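Local structure of geranyltranstransferase (Agrobacterium tumefaciens, 2H8O) at residues 48-53 and 106-111; 88-93 and 113-118; 183-188 and 226-231. The protein probably catalyses the condensation of geranyl diphosphate with isopentenyl diphosphate to give farnesyl diphosphate. All coordinates share one frame; numbering follows the deposited sequence.

The three contacts join helices of the all-helical isoprenoid synthase fold; interaction 2 lies nearest the centre of the chain. Interactions 1 and 2 both use helix 104-125, on successive turns, and their centres lie about 8 Å apart. They meet where Thr-50 OG1 packs on Pro-90 CB at 3.5 Å. Interaction 3 joins two later helices, its centre about 10 Å from that of interaction 2 and about 16 Å from that of interaction 1. Leu-114 CD2 links 2 to 3 by resting on Ala-229 CB at 3.6 Å. Interaction 2 carries part of the GGKRLRP motif, which in relatives helps form the isopentenyl diphosphate site; interaction 3 borders the second subunit.

Interaction 1 of 3, residues 48-53 and 106-111; sequences AKTEAL and AGLHVG
Helices 34-57 and 104-125 of the isoprenoid synthase fold cross steeply through Thr-50, Leu-53, Leu-108 and His-109, their local axes 9.5 Å apart at closest approach and at a signed angle of -72°. The contact lies toward the outside of the all-helical bundle, and two leucines account for most of its buried surface. Leu-53 has CG anti to the backbone N (chi1 179°), and its CD2 methyl comes down over the centre of one face of the His-109 imidazole, 3.8 Å from the ring centroid. This is a CH-pi contact, with the methyl almost on the ring normal. CD1 of Leu-53 lies on the same side of the ring but beyond its rim, 4.0 Å from His-109 NE2, and the two side chains cross at about a right angle. His-109 ND1 is hydrogen-bonded to Glu-105 O one turn back, a bond that restrains the turn of the ring beneath the CD2 methyl. Leu-53 CD2 also touches Leu-108 CG at 3.8 Å, so one methyl meets both the imidazole face and the Leu-108 side chain. Leu-108 reaches back the other way: its CD1 lies against the backbone of helix 34-57, 3.8 Å from Lys-49 C, and alongside Thr-50, which it passes in the opposite direction. Lys-49 contributes its CB here, while its extended chain leads away from the contact. Thr-50 also packs on Pro-90 and Ile-94 of helix 88-99. No direct hydrogen bond joins the two segments; a water replaces it. Thr-50 OG1, already bonded to Asn-46 O, receives a hydrogen bond from this water at 2.8 Å, and the water's second donation goes to Leu-108 O at 2.9 Å.

Interaction 2 of 3, residues 88-93 and 113-118; sequences LRPFLV and ALECLH
The GGKRLRP motif of trans-prenyltransferases ends in this contact, where Arg-89 and Pro-90 at the start of helix 88-99 meet Leu-114, Glu-115 and His-118 of the nearly antiparallel helix 104-125 (156° between directions). In relatives this region forms part of the isopentenyl diphosphate site, and the same role is likely here. Arg-89 runs extended from CG to NE and lays its guanidinium flat on the His-118 imidazole, the planes 8° apart and the centres 3.8 Å apart. The stack is offset: NH1 stands over one face of the ring near its rim, 3.4 Å from His-118 CE1. His-118 NE2 is hydrogen-bonded to Gly-84 O, a bond that limits the rotation of the ring. One turn earlier on helix 104-125, Leu-114 CD2 touches both Arg-89 CB and Val-93 CG2, each at 3.7 Å, and also packs on helix 211-237. Glu-115 bends at chi2 (61°), swinging its carboxylate back toward the first turn of helix 88-99, where OE1 comes within 3.1 Å of Pro-90 CD. Its OE2 forms a salt bridge with Arg-87 of the same motif. One water ties the pieces together: it accepts from Arg-89 N and, in the guanidinium plane, from Arg-89 NH1 at 3.0 Å, and donates to Glu-115 OE1 at 2.7 Å.

Interaction 3 of 3, residues 183-188 and 226-231; sequences ISLARA and LRFACE
Phe-228 carries this contact, meeting Ser-184, Leu-185 and Ala-188 of helix 175-189 with the largest buried surface of any residue in either segment. Its CG is anti to the backbone N (chi1 168°), which carries the ring across to the facing helix. Two successive residues there grip it from different directions. Leu-185 covers one face, its CD1 above the ring centre at 3.9 Å from the centroid and only 9° off the normal, a clear CH-pi contact; its CB touches the CE1 corner at 3.7 Å. Ser-184 approaches the rim instead, with CB in the ring plane and OG 3.2 Å from Phe-228 CD1. The hydroxyl is thus buried against an aromatic edge, and two waters supply its polar partners. One also donates to Phe-228 O. The other donates to Ser-184 O at 2.7 Å and accepts from Arg-227 NH2 at 3.0 Å, so that it joins the two helices. Ala-188, one turn after Ser-184, adds its CB, which rests on Phe-228 CB at 4.1 Å and against Arg-227 NH2 at 3.6 Å. The Arg-227 chain bends at chi3 (77°), which sets the position of NE. Beyond it lies the second subunit, whose Asp-65 makes a long, weak ion pair with Arg-227 NH2, while Arg-187 forms a salt bridge with Asp-164 of that subunit. Leu-185 and Phe-228 also pack on Leu-114 of helix 104-125. With the local axes 9.8 Å apart and nearly antiparallel, this is the aromatic and aliphatic packing of paired helices in the core of the isoprenoid synthase fold, here beside the dimer interface.

Interaction 1 of 3, residues 48-53 and 106-111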
ATOM      1  N   ALA A  48     -13.639 -10.829 -17.318  1.00 15.91           N
ATOM      2  CA  ALA A  48     -12.896 -12.053 -17.625  1.00 15.53           C
ATOM      3  C   ALA A  48     -11.407 -11.807 -17.957  1.00 15.30           C
ATOM      4  O   ALA A  48     -10.531 -12.527 -17.481  1.00 15.84           O
ATOM      5  CB  ALA A  48     -13.586 -12.841 -18.747  1.00 16.20           C
ATOM      6  N   LYS A  49     -11.112 -10.794 -18.771  1.00 14.78           N
ATOM      7  CA  LYS A  49      -9.718 -10.441 -19.056  1.00 15.78           C
ATOM      8  C   LYS A  49      -8.954 -10.066 -17.796  1.00 15.93           C
ATOM      9  O   LYS A  49      -7.814 -10.469 -17.614  1.00 16.09           O
ATOM     10  CB  LYS A  49      -9.662  -9.268 -20.030  1.00 16.41           C
ATOM     11  CG  LYS A  49     -10.074  -9.616 -21.435  1.00 18.45           C
ATOM     12  CD  LYS A  49      -9.888  -8.435 -22.376  1.00 18.23           C
ATOM     13  CE  LYS A  49     -10.287  -8.765 -23.812  1.00 22.35           C
ATOM     14  NZ  LYS A  49     -10.442  -7.518 -24.638  1.00 27.05           N
ATOM     15  N   THR A  50      -9.592  -9.265 -16.949  1.00 15.82           N
ATOM     16  CA  THR A  50      -8.952  -8.775 -15.723  1.00 15.63           C
ATOM     17  C   THR A  50      -8.734  -9.956 -14.773  1.00 15.97           C
ATOM     18  O   THR A  50      -7.662 -10.114 -14.206  1.00 16.50           O
ATOM     19  CB  THR A  50      -9.778  -7.664 -15.042  1.00 16.21           C
ATOM     20  OG1 THR A  50      -9.967  -6.567 -15.957  1.00 14.88           O
ATOM     21  CG2 THR A  50      -9.060  -7.137 -13.809  1.00 16.85           C
ATOM     22  N   GLU A  51      -9.753 -10.796 -14.629  1.00 15.23           N
ATOM     23  CA  GLU A  51      -9.614 -12.000 -13.816  1.00 15.25           C
ATOM     24  C   GLU A  51      -8.496 -12.930 -14.283  1.00 15.09           C
ATOM     25  O   GLU A  51      -7.813 -13.542 -13.456  1.00 15.41           O
ATOM     26  CB  GLU A  51     -10.957 -12.711 -13.695  1.00 15.21           C
ATOM     27  CG  GLU A  51     -11.931 -11.945 -12.834  1.00 15.48           C
ATOM     28  CD  GLU A  51     -13.401 -12.315 -13.044  1.00 17.34           C
ATOM     29  OE1 GLU A  51     -13.710 -13.280 -13.813  1.00 20.01           O
ATOM     30  OE2 GLU A  51     -14.252 -11.617 -12.439  1.00 18.88           O
ATOM     31  N   ALA A  52      -8.330 -13.107 -15.592  1.00 15.19           N
ATOM     32  CA  ALA A  52      -7.262 -13.950 -16.106  1.00 15.64           C
ATOM     33  C   ALA A  52      -5.886 -13.395 -15.696  1.00 15.67           C
ATOM     34  O   ALA A  52      -5.035 -14.130 -15.169  1.00 16.53           O
ATOM     35  CB  ALA A  52      -7.375 -14.099 -17.634  1.00 16.20           C
ATOM     36  N   LEU A  53      -5.707 -12.080 -15.846  1.00 15.85           N
ATOM     37  CA  LEU A  53      -4.429 -11.477 -15.441  1.00 16.07           C
ATOM     38  C   LEU A  53      -4.249 -11.577 -13.923  1.00 15.97           C
ATOM     39  O   LEU A  53      -3.174 -11.937 -13.438  1.00 16.26           O
ATOM     40  CB  LEU A  53      -4.331 -10.040 -15.920  1.00 16.07           C
ATOM     41  CG  LEU A  53      -3.039  -9.319 -15.526  1.00 15.65           C
ATOM     42  CD1 LEU A  53      -1.783  -9.986 -16.085  1.00 18.66           C
ATOM     43  CD2 LEU A  53      -3.090  -7.884 -16.014  1.00 17.32           C
ATOM     44  N   ALA A 106      -1.323  -2.041 -20.944  1.00 17.05           N
ATOM     45  CA  ALA A 106      -1.111  -1.182 -19.768  1.00 16.48           C
ATOM     46  C   ALA A 106      -2.439  -0.945 -19.040  1.00 16.25           C
ATOM     47  O   ALA A 106      -2.522  -1.015 -17.804  1.00 16.13           O
ATOM     48  CB  ALA A 106      -0.464   0.113 -20.195  1.00 16.61           C
ATOM     49  N   GLY A 107      -3.496  -0.718 -19.810  1.00 15.30           N
ATOM     50  CA  GLY A 107      -4.846  -0.606 -19.244  1.00 15.59           C
ATOM     51  C   GLY A 107      -5.277  -1.816 -18.432  1.00 15.45           C
ATOM     52  O   GLY A 107      -5.840  -1.683 -17.340  1.00 15.98           O
ATOM     53  N   LEU A 108      -4.985  -3.004 -18.959  1.00 15.06           N
ATOM     54  CA  LEU A 108      -5.310  -4.244 -18.264  1.00 15.37           C
ATOM     55  C   LEU A 108      -4.527  -4.377 -16.945  1.00 15.34           C
ATOM     56  O   LEU A 108      -5.093  -4.753 -15.915  1.00 16.01           O
ATOM     57  CB  LEU A 108      -5.043  -5.437 -19.176  1.00 15.32           C
ATOM     58  CG  LEU A 108      -5.527  -6.782 -18.668  1.00 16.37           C
ATOM     59  CD1 LEU A 108      -7.048  -6.825 -18.595  1.00 20.59           C
ATOM     60  CD2 LEU A 108      -4.986  -7.902 -19.549  1.00 17.29           C
ATOM     61  N   HIS A 109      -3.233  -4.055 -16.978  1.00 14.67           N
ATOM     62  CA  HIS A 109      -2.396  -4.143 -15.770  1.00 14.76           C
ATOM     63  C   HIS A 109      -2.861  -3.153 -14.722  1.00 14.26           C
ATOM     64  O   HIS A 109      -3.000  -3.506 -13.551  1.00 14.98           O
ATOM     65  CB  HIS A 109      -0.923  -3.924 -16.128  1.00 14.49           C
ATOM     66  CG  HIS A 109      -0.265  -5.170 -16.609  1.00 15.02           C
ATOM     67  ND1 HIS A 109      -0.623  -5.785 -17.789  1.00 17.76           N
ATOM     68  CD2 HIS A 109       0.642  -5.980 -16.025  1.00 14.63           C
ATOM     69  CE1 HIS A 109       0.058  -6.909 -17.924  1.00 15.44           C
ATOM     70  NE2 HIS A 109       0.836  -7.051 -16.867  1.00 18.78           N
ATOM     71  N   VAL A 110      -3.104  -1.904 -15.136  1.00 14.27           N
ATOM     72  CA  VAL A 110      -3.578  -0.888 -14.165  1.00 14.70           C
ATOM     73  C   VAL A 110      -4.967  -1.230 -13.621  1.00 14.88           C
ATOM     74  O   VAL A 110      -5.217  -1.066 -12.429  1.00 15.50           O
ATOM     75  CB  VAL A 110      -3.529   0.517 -14.764  1.00 14.35           C
ATOM     76  CG1 VAL A 110      -4.112   1.543 -13.805  1.00 13.88           C
ATOM     77  CG2 VAL A 110      -2.085   0.839 -15.123  1.00 14.71           C
ATOM     78  N   GLY A 111      -5.856  -1.749 -14.472  1.00 15.07           N
ATOM     79  CA  GLY A 111      -7.162  -2.225 -14.013  1.00 15.55           C
ATOM     80  C   GLY A 111      -7.019  -3.326 -12.974  1.00 14.72           C
ATOM     81  O   GLY A 111      -7.712  -3.327 -11.956  1.00 15.36           O
TER
HETATM   82  O   HOH W   1      -7.986  -4.605 -15.846  1.00 33.63           O

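Interaction 2 of 3, residues 88-93 and 113-118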
ATOM      1  N   LEU A  88     -16.328  -3.422 -12.209  1.00 15.55           N
ATOM      2  CA  LEU A  88     -16.577  -2.099 -12.790  1.00 16.05           C
ATOM      3  C   LEU A  88     -15.324  -1.235 -12.833  1.00 15.30           C
ATOM      4  O   LEU A  88     -15.111  -0.478 -13.787  1.00 15.30           O
ATOM      5  CB  LEU A  88     -17.673  -1.376 -12.007  1.00 16.59           C
ATOM      6  CG  LEU A  88     -17.986   0.029 -12.489  1.00 17.60           C
ATOM      7  CD1 LEU A  88     -18.524  -0.001 -13.911  1.00 18.91           C
ATOM      8  CD2 LEU A  88     -18.956   0.729 -11.540  1.00 18.33           C
ATOM      9  N   ARG A  89     -14.507  -1.279 -11.780  1.00 15.64           N
ATOM     10  CA  ARG A  89     -13.342  -0.387 -11.742  1.00 15.84           C
ATOM     11  C   ARG A  89     -12.316  -0.710 -12.870  1.00 16.28           C
ATOM     12  O   ARG A  89     -11.932   0.188 -13.628  1.00 16.61           O
ATOM     13  CB  ARG A  89     -12.736  -0.344 -10.337  1.00 16.43           C
ATOM     14  CG  ARG A  89     -13.704   0.359  -9.390  1.00 16.64           C
ATOM     15  CD  ARG A  89     -13.405   0.132  -7.924  1.00 15.61           C
ATOM     16  NE  ARG A  89     -14.495   0.620  -7.072  1.00 16.96           N
ATOM     17  CZ  ARG A  89     -15.647  -0.018  -6.893  1.00 16.75           C
ATOM     18  NH1 ARG A  89     -15.894  -1.190  -7.492  1.00 18.81           N
ATOM     19  NH2 ARG A  89     -16.569   0.507  -6.104  1.00 18.77           N
ATOM     20  N   PRO A  90     -11.899  -1.986 -13.005  1.00 16.38           N
ATOM     21  CA  PRO A  90     -11.101  -2.331 -14.180  1.00 16.35           C
ATOM     22  C   PRO A  90     -11.767  -2.010 -15.521  1.00 15.88           C
ATOM     23  O   PRO A  90     -11.090  -1.598 -16.455  1.00 16.03           O
ATOM     24  CB  PRO A  90     -10.884  -3.841 -14.051  1.00 17.35           C
ATOM     25  CG  PRO A  90     -11.394  -4.241 -12.785  1.00 17.80           C
ATOM     26  CD  PRO A  90     -12.015  -3.111 -12.059  1.00 16.57           C
ATOM     27  N   PHE A  91     -13.081  -2.204 -15.612  1.00 15.96           N
ATOM     28  CA  PHE A  91     -13.811  -1.876 -16.821  1.00 15.80           C
ATOM     29  C   PHE A  91     -13.552  -0.422 -17.200  1.00 15.54           C
ATOM     30  O   PHE A  91     -13.261  -0.093 -18.366  1.00 15.89           O
ATOM     31  CB  PHE A  91     -15.311  -2.114 -16.633  1.00 17.12           C
ATOM     32  CG  PHE A  91     -16.148  -1.524 -17.709  1.00 17.03           C
ATOM     33  CD1 PHE A  91     -16.537  -2.272 -18.808  1.00 18.51           C
ATOM     34  CD2 PHE A  91     -16.546  -0.195 -17.641  1.00 18.98           C
ATOM     35  CE1 PHE A  91     -17.322  -1.686 -19.805  1.00 20.42           C
ATOM     36  CE2 PHE A  91     -17.318   0.368 -18.644  1.00 20.58           C
ATOM     37  CZ  PHE A  91     -17.700  -0.371 -19.700  1.00 21.39           C
ATOM     38  N   LEU A  92     -13.661   0.462 -16.204  1.00 15.34           N
ATOM     39  CA  LEU A  92     -13.521   1.891 -16.452  1.00 15.50           C
ATOM     40  C   LEU A  92     -12.093   2.253 -16.883  1.00 15.02           C
ATOM     41  O   LEU A  92     -11.891   3.083 -17.790  1.00 16.24           O
ATOM     42  CB  LEU A  92     -13.959   2.705 -15.225  1.00 14.98           C
ATOM     43  CG  LEU A  92     -15.466   2.654 -14.913  1.00 15.45           C
ATOM     44  CD1 LEU A  92     -15.743   3.182 -13.501  1.00 16.17           C
ATOM     45  CD2 LEU A  92     -16.273   3.425 -15.955  1.00 17.83           C
ATOM     46  N   VAL A  93     -11.096   1.626 -16.267  1.00 14.99           N
ATOM     47  CA  VAL A  93      -9.705   1.830 -16.683  1.00 15.23           C
ATOM     48  C   VAL A  93      -9.493   1.398 -18.151  1.00 15.33           C
ATOM     49  O   VAL A  93      -9.004   2.172 -19.011  1.00 16.06           O
ATOM     50  CB  VAL A  93      -8.720   1.102 -15.772  1.00 15.30           C
ATOM     51  CG1 VAL A  93      -7.293   1.295 -16.305  1.00 15.39           C
ATOM     52  CG2 VAL A  93      -8.843   1.601 -14.317  1.00 14.95           C
ATOM     53  N   ALA A 113      -4.449  -3.880 -10.979  1.00 15.19           N
ATOM     54  CA  ALA A 113      -3.939  -3.223  -9.783  1.00 15.52           C
ATOM     55  C   ALA A 113      -5.058  -2.579  -9.004  1.00 15.36           C
ATOM     56  O   ALA A 113      -5.173  -2.763  -7.775  1.00 15.46           O
ATOM     57  CB  ALA A 113      -2.925  -2.173 -10.141  1.00 15.68           C
ATOM     58  N   LEU A 114      -5.888  -1.818  -9.712  1.00 15.52           N
ATOM     59  CA  LEU A 114      -7.000  -1.123  -9.064  1.00 15.20           C
ATOM     60  C   LEU A 114      -7.985  -2.110  -8.441  1.00 15.55           C
ATOM     61  O   LEU A 114      -8.520  -1.883  -7.338  1.00 15.49           O
ATOM     62  CB  LEU A 114      -7.702  -0.210 -10.064  1.00 15.34           C
ATOM     63  CG  LEU A 114      -8.919   0.567  -9.549  1.00 15.62           C
ATOM     64  CD1 LEU A 114      -8.553   1.443  -8.324  1.00 17.13           C
ATOM     65  CD2 LEU A 114      -9.529   1.404 -10.671  1.00 16.26           C
ATOM     66  N   GLU A 115      -8.215  -3.225  -9.129  1.00 15.20           N
ATOM     67  CA  GLU A 115      -9.078  -4.255  -8.584  1.00 15.43           C
ATOM     68  C   GLU A 115      -8.504  -4.892  -7.313  1.00 15.24           C
ATOM     69  O   GLU A 115      -9.251  -5.197  -6.351  1.00 15.71           O
ATOM     70  CB  GLU A 115      -9.403  -5.307  -9.652  1.00 16.41           C
ATOM     71  CG  GLU A 115     -10.538  -6.266  -9.262  1.00 16.15           C
ATOM     72  CD  GLU A 115     -11.910  -5.630  -8.992  1.00 17.15           C
ATOM     73  OE1 GLU A 115     -12.143  -4.444  -9.306  1.00 17.05           O
ATOM     74  OE2 GLU A 115     -12.796  -6.326  -8.467  1.00 17.41           O
ATOM     75  N   CYS A 116      -7.193  -5.137  -7.291  1.00 15.41           N
ATOM     76  CA  CYS A 116      -6.562  -5.662  -6.083  1.00 15.25           C
ATOM     77  C   CYS A 116      -6.825  -4.711  -4.922  1.00 15.44           C
ATOM     78  O   CYS A 116      -7.146  -5.128  -3.828  1.00 16.16           O
ATOM     79  CB  CYS A 116      -5.056  -5.820  -6.241  1.00 16.43           C
ATOM     80  SG  CYS A 116      -4.588  -7.272  -7.176  1.00 17.96           S
ATOM     81  N   LEU A 117      -6.683  -3.405  -5.178  1.00 14.69           N
ATOM     82  CA  LEU A 117      -6.898  -2.418  -4.115  1.00 15.08           C
ATOM     83  C   LEU A 117      -8.381  -2.418  -3.688  1.00 15.13           C
ATOM     84  O   LEU A 117      -8.696  -2.434  -2.493  1.00 15.51           O
ATOM     85  CB  LEU A 117      -6.392  -1.043  -4.569  1.00 15.38           C
ATOM     86  CG  LEU A 117      -6.168  -0.037  -3.421  1.00 15.26           C
ATOM     87  CD1 LEU A 117      -5.041   0.961  -3.723  1.00 16.04           C
ATOM     88  CD2 LEU A 117      -7.465   0.627  -3.053  1.00 17.31           C
ATOM     89  N   HIS A 118      -9.285  -2.354  -4.660  1.00 15.21           N
ATOM     90  CA  HIS A 118     -10.699  -2.464  -4.322  1.00 15.44           C
ATOM     91  C   HIS A 118     -10.974  -3.693  -3.432  1.00 15.41           C
ATOM     92  O   HIS A 118     -11.646  -3.607  -2.411  1.00 15.28           O
ATOM     93  CB  HIS A 118     -11.550  -2.512  -5.607  1.00 15.53           C
ATOM     94  CG  HIS A 118     -12.980  -2.863  -5.365  1.00 16.30           C
ATOM     95  ND1 HIS A 118     -13.828  -2.075  -4.606  1.00 17.47           N
ATOM     96  CD2 HIS A 118     -13.713  -3.923  -5.784  1.00 17.42           C
ATOM     97  CE1 HIS A 118     -15.022  -2.644  -4.572  1.00 18.84           C
ATOM     98  NE2 HIS A 118     -14.977  -3.769  -5.274  1.00 18.79           N
TER
HETATM   99  O   HOH W   2     -14.465  -3.024  -9.335  1.00 14.15           O

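Interaction 3 of 3, residues 183-188 and 226-231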
ATOM      1  N   ILE A 183       1.036   8.047  -7.566  1.00 15.81           N
ATOM      2  CA  ILE A 183       0.565   9.226  -6.811  1.00 15.77           C
ATOM      3  C   ILE A 183      -0.959   9.272  -6.831  1.00 15.22           C
ATOM      4  O   ILE A 183      -1.603   9.387  -5.795  1.00 14.90           O
ATOM      5  CB  ILE A 183       1.157  10.559  -7.356  1.00 15.26           C
ATOM      6  CG1 ILE A 183       2.690  10.573  -7.284  1.00 16.81           C
ATOM      7  CG2 ILE A 183       0.553  11.771  -6.622  1.00 16.99           C
ATOM      8  CD1 ILE A 183       3.297  11.625  -8.215  1.00 17.76           C
ATOM      9  N   SER A 184      -1.550   9.170  -8.018  1.00 15.55           N
ATOM     10  CA  SER A 184      -2.997   9.301  -8.156  1.00 15.98           C
ATOM     11  C   SER A 184      -3.729   8.216  -7.356  1.00 15.89           C
ATOM     12  O   SER A 184      -4.739   8.488  -6.681  1.00 15.88           O
ATOM     13  CB  SER A 184      -3.367   9.212  -9.639  1.00 17.23           C
ATOM     14  OG  SER A 184      -4.737   9.434  -9.860  1.00 21.57           O
ATOM     15  N   LEU A 185      -3.224   6.986  -7.431  1.00 16.02           N
ATOM     16  CA  LEU A 185      -3.870   5.880  -6.724  1.00 15.91           C
ATOM     17  C   LEU A 185      -3.728   6.015  -5.196  1.00 15.89           C
ATOM     18  O   LEU A 185      -4.690   5.867  -4.451  1.00 15.64           O
ATOM     19  CB  LEU A 185      -3.343   4.524  -7.186  1.00 16.14           C
ATOM     20  CG  LEU A 185      -4.084   3.329  -6.581  1.00 17.07           C
ATOM     21  CD1 LEU A 185      -5.615   3.436  -6.775  1.00 17.51           C
ATOM     22  CD2 LEU A 185      -3.527   2.016  -7.147  1.00 17.17           C
ATOM     23  N   ALA A 186      -2.539   6.392  -4.749  1.00 15.87           N
ATOM     24  CA  ALA A 186      -2.274   6.573  -3.328  1.00 15.18           C
ATOM     25  C   ALA A 186      -3.131   7.695  -2.744  1.00 15.68           C
ATOM     26  O   ALA A 186      -3.662   7.544  -1.628  1.00 16.63           O
ATOM     27  CB  ALA A 186      -0.781   6.841  -3.097  1.00 15.55           C
ATOM     28  N   ARG A 187      -3.283   8.788  -3.502  1.00 15.34           N
ATOM     29  CA  ARG A 187      -4.102   9.906  -3.041  1.00 15.39           C
ATOM     30  C   ARG A 187      -5.559   9.503  -3.008  1.00 14.94           C
ATOM     31  O   ARG A 187      -6.260   9.827  -2.058  1.00 15.59           O
ATOM     32  CB  ARG A 187      -3.907  11.158  -3.904  1.00 15.88           C
ATOM     33  CG  ARG A 187      -2.477  11.666  -3.879  1.00 18.78           C
ATOM     34  CD  ARG A 187      -2.184  12.753  -2.873  1.00 25.09           C
ATOM     35  NE  ARG A 187      -0.736  12.974  -2.900  1.00 24.91           N
ATOM     36  CZ  ARG A 187      -0.099  13.872  -3.636  1.00 26.95           C
ATOM     37  NH1 ARG A 187      -0.762  14.747  -4.374  1.00 26.20           N
ATOM     38  NH2 ARG A 187       1.232  13.923  -3.585  1.00 27.93           N
ATOM     39  N   ALA A 188      -6.005   8.770  -4.032  1.00 15.11           N
ATOM     40  CA  ALA A 188      -7.404   8.320  -4.098  1.00 15.75           C
ATOM     41  C   ALA A 188      -7.739   7.293  -3.024  1.00 15.71           C
ATOM     42  O   ALA A 188      -8.904   7.187  -2.604  1.00 17.01           O
ATOM     43  CB  ALA A 188      -7.718   7.717  -5.460  1.00 16.31           C
ATOM     44  N   LEU A 226     -13.404   5.464  -8.329  1.00 16.52           N
ATOM     45  CA  LEU A 226     -14.097   5.568  -9.640  1.00 16.74           C
ATOM     46  C   LEU A 226     -13.557   6.751 -10.459  1.00 17.06           C
ATOM     47  O   LEU A 226     -13.348   6.642 -11.666  1.00 18.20           O
ATOM     48  CB  LEU A 226     -15.617   5.593  -9.451  1.00 16.22           C
ATOM     49  CG  LEU A 226     -16.211   4.299  -8.869  1.00 16.75           C
ATOM     50  CD1 LEU A 226     -17.624   4.561  -8.310  1.00 18.02           C
ATOM     51  CD2 LEU A 226     -16.200   3.155  -9.909  1.00 18.84           C
ATOM     52  N   ARG A 227     -13.296   7.868  -9.791  1.00 16.98           N
ATOM     53  CA  ARG A 227     -12.578   8.997 -10.367  1.00 16.81           C
ATOM     54  C   ARG A 227     -11.213   8.566 -10.917  1.00 16.54           C
ATOM     55  O   ARG A 227     -10.876   8.819 -12.079  1.00 16.66           O
ATOM     56  CB  ARG A 227     -12.430  10.099  -9.297  1.00 16.50           C
ATOM     57  CG  ARG A 227     -11.651  11.318  -9.740  1.00 17.45           C
ATOM     58  CD  ARG A 227     -11.267  12.181  -8.525  1.00 19.37           C
ATOM     59  NE  ARG A 227     -10.132  11.603  -7.801  1.00 19.36           N
ATOM     60  CZ  ARG A 227      -9.905  11.697  -6.494  1.00 22.22           C
ATOM     61  NH1 ARG A 227     -10.769  12.303  -5.686  1.00 22.72           N
ATOM     62  NH2 ARG A 227      -8.818  11.130  -5.986  1.00 21.65           N
ATOM     63  N   PHE A 228     -10.440   7.900 -10.067  1.00 16.39           N
ATOM     64  CA  PHE A 228      -9.139   7.401 -10.449  1.00 15.77           C
ATOM     65  C   PHE A 228      -9.260   6.470 -11.673  1.00 15.58           C
ATOM     66  O   PHE A 228      -8.446   6.548 -12.594  1.00 15.37           O
ATOM     67  CB  PHE A 228      -8.469   6.647  -9.296  1.00 16.59           C
ATOM     68  CG  PHE A 228      -7.258   5.874  -9.734  1.00 15.20           C
ATOM     69  CD1 PHE A 228      -6.008   6.476  -9.806  1.00 16.19           C
ATOM     70  CD2 PHE A 228      -7.378   4.557 -10.132  1.00 14.31           C
ATOM     71  CE1 PHE A 228      -4.911   5.768 -10.267  1.00 16.14           C
ATOM     72  CE2 PHE A 228      -6.280   3.839 -10.602  1.00 14.82           C
ATOM     73  CZ  PHE A 228      -5.049   4.439 -10.671  1.00 15.55           C
ATOM     74  N   ALA A 229     -10.241   5.571 -11.678  1.00 14.90           N
ATOM     75  CA  ALA A 229     -10.348   4.590 -12.770  1.00 15.41           C
ATOM     76  C   ALA A 229     -10.418   5.268 -14.134  1.00 15.77           C
ATOM     77  O   ALA A 229      -9.807   4.839 -15.096  1.00 16.18           O
ATOM     78  CB  ALA A 229     -11.573   3.719 -12.571  1.00 15.36           C
ATOM     79  N   CYS A 230     -11.176   6.346 -14.193  1.00 15.75           N
ATOM     80  CA  CYS A 230     -11.380   7.083 -15.438  1.00 15.88           C
ATOM     81  C   CYS A 230     -10.208   7.980 -15.762  1.00 15.81           C
ATOM     82  O   CYS A 230      -9.752   8.026 -16.889  1.00 15.86           O
ATOM     83  CB  CYS A 230     -12.645   7.898 -15.335  1.00 18.37           C
ATOM     84  SG  CYS A 230     -14.132   6.842 -15.237  1.00 15.98           S
ATOM     85  N   GLU A 231      -9.719   8.697 -14.757  1.00 15.66           N
ATOM     86  CA  GLU A 231      -8.561   9.570 -14.949  1.00 15.54           C
ATOM     87  C   GLU A 231      -7.320   8.785 -15.367  1.00 16.12           C
ATOM     88  O   GLU A 231      -6.501   9.265 -16.151  1.00 15.72           O
ATOM     89  CB  GLU A 231      -8.302  10.435 -13.697  1.00 15.88           C
ATOM     90  CG  GLU A 231      -7.213  11.503 -13.891  1.00 16.67           C
ATOM     91  CD  GLU A 231      -6.972  12.359 -12.673  1.00 17.08           C
ATOM     92  OE1 GLU A 231      -7.654  12.159 -11.659  1.00 18.76           O
ATOM     93  OE2 GLU A 231      -6.114  13.267 -12.748  1.00 19.22           O
TER
HETATM   94  O   HOH W   3      -6.332  10.458  -7.464  1.00 17.82           O
HETATM   95  O   HOH W   4      -5.841   8.327 -12.405  1.00 26.94           O